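Local coordinates for protein murein peptide amidase A (PDB 5HXD) that probably hydrolyses the gamma-D-glutamyl-diaminopimelate amide bond of murein tripeptide as a zinc-dependent amidase of the M14 peptidase family, at residues T58-C61 / A62-L66; R114-S117 / A118-E121; I163-P166 / R167-L171; Y189-P192 / G193-G196. All blocks are in the same frame, centred on the assembly; numbering follows the deposited sequence.

Interaction 1 of 4, residues T58-C61 / A62-L66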
# COMPACT_ATOMS: atom_id res chain seq x y z
N THR A 58 -8.95 3.10 2.34
CA THR A 58 -10.25 3.47 2.89
C THR A 58 -10.33 4.96 3.18
O THR A 58 -11.30 5.62 2.80
CB THR A 58 -10.55 2.71 4.19
OG1 THR A 58 -10.71 1.32 3.91
CG2 THR A 58 -11.84 3.25 4.80
N LEU A 59 -9.31 5.48 3.86
CA LEU A 59 -9.21 6.91 4.14
C LEU A 59 -9.05 7.74 2.87
O LEU A 59 -9.59 8.83 2.79
CB LEU A 59 -8.05 7.19 5.10
CG LEU A 59 -7.89 8.64 5.54
CD1 LEU A 59 -9.17 9.14 6.19
CD2 LEU A 59 -6.71 8.77 6.50
N SER A 60 -8.31 7.23 1.89
CA SER A 60 -8.15 7.90 0.60
C SER A 60 -9.46 7.94 -0.16
O SER A 60 -9.72 8.86 -0.94
CB SER A 60 -7.08 7.21 -0.25
OG SER A 60 -6.90 7.86 -1.50
N CYS A 61 -10.29 6.91 0.06
CA CYS A 61 -11.60 6.82 -0.59
C CYS A 61 -12.57 7.78 0.08
O CYS A 61 -13.33 8.48 -0.58
CB CYS A 61 -12.15 5.40 -0.53
SG CYS A 61 -11.43 4.28 -1.77
N ALA A 62 -12.52 7.80 1.41
CA ALA A 62 -13.37 8.68 2.18
C ALA A 62 -13.03 10.13 1.87
O ALA A 62 -13.92 10.93 1.68
CB ALA A 62 -13.22 8.41 3.64
N LEU A 63 -11.74 10.44 1.80
CA LEU A 63 -11.29 11.79 1.49
C LEU A 63 -11.73 12.22 0.09
O LEU A 63 -11.99 13.39 -0.15
CB LEU A 63 -9.78 11.88 1.64
CG LEU A 63 -9.04 13.19 1.39
CD1 LEU A 63 -9.56 14.29 2.26
CD2 LEU A 63 -7.58 12.98 1.68
N ARG A 64 -11.82 11.25 -0.82
CA ARG A 64 -12.19 11.49 -2.22
C ARG A 64 -13.71 11.40 -2.44
O ARG A 64 -14.20 11.69 -3.53
CB ARG A 64 -11.46 10.48 -3.15
CG ARG A 64 -9.99 10.82 -3.45
CD ARG A 64 -9.29 9.84 -4.40
NE ARG A 64 -9.07 8.53 -3.78
CZ ARG A 64 -9.65 7.39 -4.17
NH1 ARG A 64 -10.49 7.39 -5.19
NH2 ARG A 64 -9.39 6.26 -3.52
N THR A 65 -14.44 11.00 -1.40
CA THR A 65 -15.89 10.79 -1.48
C THR A 65 -16.68 11.93 -0.84
O THR A 65 -17.44 12.62 -1.52
CB THR A 65 -16.31 9.48 -0.78
OG1 THR A 65 -15.83 8.37 -1.55
CG2 THR A 65 -17.83 9.39 -0.66
N LEU A 66 -16.52 12.09 0.47
CA LEU A 66 -17.16 13.15 1.24
C LEU A 66 -17.01 14.50 0.55
O LEU A 66 -15.98 14.77 -0.07
CB LEU A 66 -16.58 13.20 2.66
CG LEU A 66 -17.13 14.32 3.58
CD1 LEU A 66 -18.65 14.22 3.73
CD2 LEU A 66 -16.41 14.36 4.94

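Interaction 2 of 4, residues R114-S117 / A118-E121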
# COMPACT_ATOMS: atom_id res chain seq x y z
N ARG A 114 4.67 -9.28 14.91
CA ARG A 114 4.14 -10.59 14.55
C ARG A 114 4.11 -10.72 13.03
O ARG A 114 3.56 -9.85 12.37
CB ARG A 114 2.75 -10.80 15.14
CG ARG A 114 2.19 -12.20 15.01
CD ARG A 114 0.74 -12.24 15.47
NE ARG A 114 0.63 -11.81 16.85
CZ ARG A 114 0.81 -12.62 17.89
NH1 ARG A 114 1.08 -13.90 17.68
NH2 ARG A 114 0.71 -12.15 19.13
N TRP A 115 4.71 -11.78 12.49
CA TRP A 115 4.75 -12.01 11.04
C TRP A 115 3.36 -11.76 10.44
O TRP A 115 3.20 -10.95 9.53
CB TRP A 115 5.24 -13.43 10.73
CG TRP A 115 5.33 -13.76 9.26
CD1 TRP A 115 4.59 -14.69 8.58
CD2 TRP A 115 6.21 -13.17 8.29
NE1 TRP A 115 4.96 -14.71 7.25
CE2 TRP A 115 5.96 -13.79 7.05
CE3 TRP A 115 7.20 -12.17 8.35
CZ2 TRP A 115 6.64 -13.44 5.88
CZ3 TRP A 115 7.88 -11.82 7.19
CH2 TRP A 115 7.60 -12.46 5.97
N ASN A 116 2.36 -12.43 10.99
CA ASN A 116 0.96 -12.18 10.66
C ASN A 116 0.09 -12.79 11.72
O ASN A 116 0.61 -13.43 12.63
CB ASN A 116 0.59 -12.73 9.27
CG ASN A 116 0.90 -14.22 9.10
OD1 ASN A 116 0.99 -15.00 10.05
ND2 ASN A 116 1.03 -14.62 7.86
N SER A 117 -1.23 -12.64 11.60
CA SER A 117 -2.18 -13.16 12.60
C SER A 117 -2.08 -14.68 12.80
O SER A 117 -2.41 -15.20 13.87
CB SER A 117 -3.61 -12.81 12.20
OG SER A 117 -3.98 -13.51 11.03
N ALA A 118 -1.60 -15.38 11.78
CA ALA A 118 -1.35 -16.82 11.85
C ALA A 118 -0.20 -17.15 12.81
O ALA A 118 -0.33 -18.07 13.61
CB ALA A 118 -1.05 -17.38 10.47
N ALA A 119 0.91 -16.41 12.72
CA ALA A 119 2.09 -16.68 13.54
C ALA A 119 1.79 -16.65 15.04
O ALA A 119 1.03 -15.79 15.52
CB ALA A 119 3.21 -15.70 13.21
N GLU A 120 2.38 -17.58 15.77
CA GLU A 120 2.06 -17.79 17.18
C GLU A 120 2.84 -16.88 18.11
O GLU A 120 2.47 -16.72 19.27
CB GLU A 120 2.31 -19.25 17.57
CG GLU A 120 1.55 -20.27 16.75
CD GLU A 120 1.54 -21.64 17.39
OE1 GLU A 120 2.30 -21.85 18.37
OE2 GLU A 120 0.76 -22.51 16.93
N GLU A 121 3.93 -16.29 17.61
CA GLU A 121 4.69 -15.35 18.43
C GLU A 121 5.10 -14.12 17.64
O GLU A 121 4.86 -14.02 16.44
CB GLU A 121 5.92 -16.04 19.04
CG GLU A 121 5.67 -16.51 20.47
CD GLU A 121 6.83 -16.23 21.42
OE1 GLU A 121 7.67 -15.35 21.10
OE2 GLU A 121 6.89 -16.86 22.51

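Interaction 3 of 4, residues I163-P166 / R167-L171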
# COMPACT_ATOMS: atom_id res chain seq x y z
N ILE A 163 -10.80 -0.53 18.64
CA ILE A 163 -10.54 0.89 18.87
C ILE A 163 -9.82 1.08 20.21
O ILE A 163 -10.41 0.82 21.26
CB ILE A 163 -11.84 1.71 18.89
CG1 ILE A 163 -12.64 1.49 17.61
CG2 ILE A 163 -11.53 3.20 19.08
CD1 ILE A 163 -11.94 1.93 16.37
N GLU A 164 -8.57 1.53 20.18
CA GLU A 164 -7.81 1.70 21.41
C GLU A 164 -7.83 3.13 21.90
O GLU A 164 -7.00 3.94 21.49
CB GLU A 164 -6.36 1.28 21.21
CG GLU A 164 -6.20 -0.12 20.74
CD GLU A 164 -4.79 -0.41 20.32
OE1 GLU A 164 -3.87 -0.17 21.14
OE2 GLU A 164 -4.61 -0.86 19.17
N ASP A 165 -8.76 3.45 22.79
CA ASP A 165 -8.84 4.79 23.35
C ASP A 165 -8.43 4.78 24.81
O ASP A 165 -9.21 4.36 25.67
CB ASP A 165 -10.26 5.36 23.22
CG ASP A 165 -10.31 6.84 23.49
OD1 ASP A 165 -9.39 7.35 24.15
OD2 ASP A 165 -11.28 7.51 23.05
N PRO A 166 -7.21 5.26 25.09
CA PRO A 166 -6.61 5.36 26.43
C PRO A 166 -7.39 6.27 27.37
O PRO A 166 -7.19 6.21 28.59
CB PRO A 166 -5.21 5.94 26.16
CG PRO A 166 -5.33 6.64 24.83
CD PRO A 166 -6.35 5.86 24.04
N ARG A 167 -8.27 7.09 26.82
CA ARG A 167 -9.09 7.98 27.64
C ARG A 167 -10.50 7.43 27.87
O ARG A 167 -11.17 7.84 28.82
CB ARG A 167 -9.18 9.37 27.00
CG ARG A 167 -8.42 10.43 27.77
CD ARG A 167 -7.37 11.16 26.92
NE ARG A 167 -7.82 12.50 26.55
CZ ARG A 167 -7.01 13.54 26.41
NH1 ARG A 167 -5.71 13.41 26.61
NH2 ARG A 167 -7.52 14.72 26.07
N HIS A 168 -10.92 6.50 27.01
CA HIS A 168 -12.31 6.06 26.92
C HIS A 168 -13.23 7.28 26.83
O HIS A 168 -13.96 7.59 27.78
CB HIS A 168 -12.71 5.17 28.10
CG HIS A 168 -14.05 4.51 27.95
ND1 HIS A 168 -15.20 5.01 28.53
CD2 HIS A 168 -14.43 3.41 27.26
CE1 HIS A 168 -16.22 4.24 28.22
NE2 HIS A 168 -15.78 3.26 27.44
N SER A 169 -13.19 7.98 25.70
CA SER A 169 -13.96 9.20 25.53
C SER A 169 -15.12 9.02 24.55
O SER A 169 -15.48 7.90 24.19
CB SER A 169 -13.05 10.33 25.06
OG SER A 169 -12.48 9.99 23.81
N GLU A 170 -15.70 10.13 24.10
CA GLU A 170 -16.84 10.09 23.19
C GLU A 170 -16.46 9.59 21.79
O GLU A 170 -17.11 8.71 21.20
CB GLU A 170 -17.47 11.48 23.09
CG GLU A 170 -18.70 11.53 22.20
CD GLU A 170 -19.30 12.92 22.13
OE1 GLU A 170 -18.78 13.81 22.83
OE2 GLU A 170 -20.27 13.12 21.37
N LEU A 171 -15.39 10.18 21.25
CA LEU A 171 -14.88 9.84 19.94
C LEU A 171 -14.52 8.36 19.91
O LEU A 171 -14.77 7.66 18.93
CB LEU A 171 -13.68 10.73 19.62
CG LEU A 171 -13.08 10.70 18.22
CD1 LEU A 171 -14.18 10.62 17.17
CD2 LEU A 171 -12.26 11.95 18.04

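Interaction 4 of 4, residues Y189-P192 / G193-G196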
# COMPACT_ATOMS: atom_id res chain seq x y z
N TYR A 189 0.32 -5.32 25.05
CA TYR A 189 1.79 -5.41 25.08
C TYR A 189 2.38 -4.00 25.00
O TYR A 189 1.70 -3.05 24.62
CB TYR A 189 2.34 -6.30 23.95
CG TYR A 189 1.90 -5.88 22.57
CD1 TYR A 189 2.65 -4.98 21.82
CD2 TYR A 189 0.73 -6.38 22.02
CE1 TYR A 189 2.23 -4.59 20.55
CE2 TYR A 189 0.31 -6.01 20.75
CZ TYR A 189 1.06 -5.12 20.03
OH TYR A 189 0.63 -4.75 18.78
N GLU A 190 3.66 -3.90 25.36
CA GLU A 190 4.38 -2.64 25.48
C GLU A 190 4.94 -2.17 24.13
O GLU A 190 5.42 -2.98 23.36
CB GLU A 190 5.52 -2.79 26.50
CG GLU A 190 5.74 -1.57 27.40
CD GLU A 190 6.30 -1.95 28.77
OE1 GLU A 190 5.49 -2.24 29.68
OE2 GLU A 190 7.55 -1.96 28.92
N THR A 191 4.85 -0.87 23.85
CA THR A 191 5.36 -0.32 22.60
C THR A 191 6.19 0.96 22.84
O THR A 191 5.72 2.06 22.56
CB THR A 191 4.21 0.01 21.61
OG1 THR A 191 3.41 1.06 22.13
CG2 THR A 191 3.33 -1.21 21.35
N PRO A 192 7.44 0.81 23.30
CA PRO A 192 8.31 1.97 23.56
C PRO A 192 8.53 2.80 22.30
O PRO A 192 8.74 2.25 21.23
CB PRO A 192 9.63 1.33 24.02
CG PRO A 192 9.62 -0.04 23.41
CD PRO A 192 8.18 -0.47 23.41
N GLY A 193 8.48 4.12 22.43
CA GLY A 193 8.71 5.00 21.30
C GLY A 193 7.55 5.07 20.32
O GLY A 193 7.70 5.63 19.24
N SER A 194 6.40 4.52 20.69
CA SER A 194 5.20 4.55 19.83
C SER A 194 4.63 5.97 19.66
O SER A 194 4.92 6.87 20.45
CB SER A 194 4.12 3.62 20.39
OG SER A 194 3.39 4.25 21.43
N PHE A 195 3.83 6.15 18.61
CA PHE A 195 3.28 7.46 18.30
C PHE A 195 2.36 7.90 19.45
O PHE A 195 2.41 9.05 19.90
CB PHE A 195 2.53 7.42 16.97
CG PHE A 195 1.71 8.65 16.69
CD1 PHE A 195 2.32 9.86 16.40
CD2 PHE A 195 0.33 8.60 16.73
CE1 PHE A 195 1.57 11.00 16.16
CE2 PHE A 195 -0.43 9.72 16.48
CZ PHE A 195 0.20 10.92 16.19
N GLY A 196 1.56 6.97 19.95
CA GLY A 196 0.71 7.22 21.09
C GLY A 196 1.49 7.54 22.34
O GLY A 196 1.04 8.34 23.16

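Interaction 1 of 4, residues T58-C61 / A62-L66
Ser60 and Arg64 meet side chain to side chain one turn apart on helix 53-65. This helix joins strands 43-45 and 74-76 as a beta-alpha-beta crossover. Arg64 leaves its backbone with CG anti to the carbonyl carbon, and its chain then bends at chi3 (-70°). The bend folds the guanidinium back over the preceding turn. Arg64 NE donates to Ser60 OG at 3.2 Å, nearly straight at 166°, and OG sits at the edge of the guanidinium, in its plane. Cys61 CA lies over one face of the same group, and Arg64 NH2 comes 3.3 Å from Cys61 SG. Both polar ends have further partners. Ser60 OG bonds Leu86 O of the second subunit, and Arg64 NH1 bonds Arg10 O, so the pair ties the helix to the dimer interface and to the N-terminal loop. Leu59 and Leu63 project from the helix onto Val75 of strand 74-76. The backbone keeps helical bonds, with Ala62 N 2.9 Å from Thr58 O. Near the end of the helix Thr65 turns its hydroxyl back, and Thr65 OG1 donates to Cys61 O at 2.7 Å from above the carbonyl plane.

Interaction 2 of 4, residues R114-S117 / A118-E121
Arg114 NH1 donates to Ala119 O at 2.9 Å across the loop of a beta-hairpin, a loop that forms part of the dimer interface. It links the antiparallel strands 110-114 and 122-127. The N-H...O angle is 148°, and the acceptor lies at the guanidinium edge, close to its plane. The donor is tilted 32° from the carbonyl plane of Ala119. Arg114 starts with CG anti to the backbone N and runs extended to CD. It then bends at chi3 (-59°), which swings the guanidinium across the loop mouth. The second strong bond joins Ala119 N to Asn116 OD1 at 3.0 Å, and the N-H meets the amide oxygen nearly along the C=O axis. Asn116 CG stands between its own backbone N and carbonyl carbon, a torsion that puts OD1 within reach of the Ala119 N-H. Ala119 N also makes a weak bond to Asn116 O. Ala119 is thus held through both its N-H and its carbonyl.

Ser117 OG bonds Asp217 OD2 of the second subunit, and Asn116 ND2 makes weak bonds to Glu221 and Ser220 of that subunit. The Trp115 ring forms a cation-pi pair with Arg10 of the second subunit.

Apolar packing inside the loop is slight. The aliphatic part of Arg114 passes alongside the methyl of Ala119, with CG 4.1 Å from CB, and CG also lies near Glu121 O. On Trp115 the nearest atom is CB, 3.9 Å from Ala119 CB.

Interaction 3 of 4, residues I163-P166 / R167-L171
Asp165 aims its carboxylate into the turn that follows it and meets Arg167 and Ser169 there. The turn is type I, from Asp165 to His168. It leads from strand 162-164 into helix 170-178 within a beta-alpha-beta unit. Asp165 has CG anti to its backbone N (chi1 -167°), which turns the carboxylate to face the backbone of 167-169. The two oxygens divide the work. Asp165 OD1 accepts from Arg167 N at 2.9 Å, which makes an Asx turn, and that N-H comes from above the carboxylate plane. Asp165 OD2 accepts from Ser169 OG at 2.9 Å, on its syn side and 16° out of the plane. Ser169 N adds a weak bond to Asp165 OD2 at 3.3 Å. Ser169 holds the N-cap position of the helix. Its OG stands between the backbone N and the carbonyl carbon (chi1 61°), turned to the aspartate. The turn is closed by His168 N on Asp165 O at 3.0 Å, the donor lying well above the carbonyl plane. The His168 side chain points away. That of Arg167 starts beside Asp165 OD1, and its end leads away. Arg167 NE stays 5.9 Å from Asp165 OD1, so no salt bridge forms between them.

OD1 has a further partner in His205 NE2, a residue just before strand 206-210. A carboxylate with this many donors around it would probably stay ionised, and its negative charge would tend to suit the nearby start of helix 170-178.

Interaction 4 of 4, residues Y189-P192 / G193-G196
Thr191 and Ser194 close a type II beta turn just ahead of helix 195-201. Its backbone bond runs from Ser194 N to Thr191 O at 3.2 Å, with an N-H...O angle of 141°. Pro192 and Gly193 fill the two central positions. Gly193 takes a positive phi (75°), as the third residue of a type II turn commonly does. Gly193 N donates to Asn105 OD1.

The side-chain contacts are few. Ser194 points its CB toward Thr191, and CB lies 3.2 Å from Thr191 OG1. Both hydroxyls stand between their own backbone N and carbonyl carbon. This brings them alongside each other, and Thr191 OG1 and Ser194 OG are 3.3 Å apart.

The capping bond goes forward in the chain. Ser194 OG accepts from Ser197 N in the first turn of the helix, while Phe195 N donates to Asn98 OD1.

The side chain of Thr191 lies about 4 Å from a bound cacodylate ion, probably from the crystallisation liquor, and about 8 Å from the zinc ion. This is a beta turn running into a serine N-cap, set beside the metal site of an M14 carboxypeptidase fold.

How the interactions relate
The four contacts follow one another along the chain, and none touches another. Interaction 4 is close to the metal, with Thr191 about 8 Å from the zinc ion by side chain. The side chain of Arg114 in interaction 2 is about 9 Å from the zinc ion. The nearest atoms of these two contacts are about 6 Å apart. The nearest atoms of interactions 3 and 4 are about 7 Å apart, and the Pro166 side chain of interaction 3 is about 11 Å from that of Glu210, the predicted proton donor/acceptor. Interaction 1 lies across the chain's centre from interaction 4. Interactions 1 and 2 both meet the second subunit, though their centres are 30 Å apart within one chain.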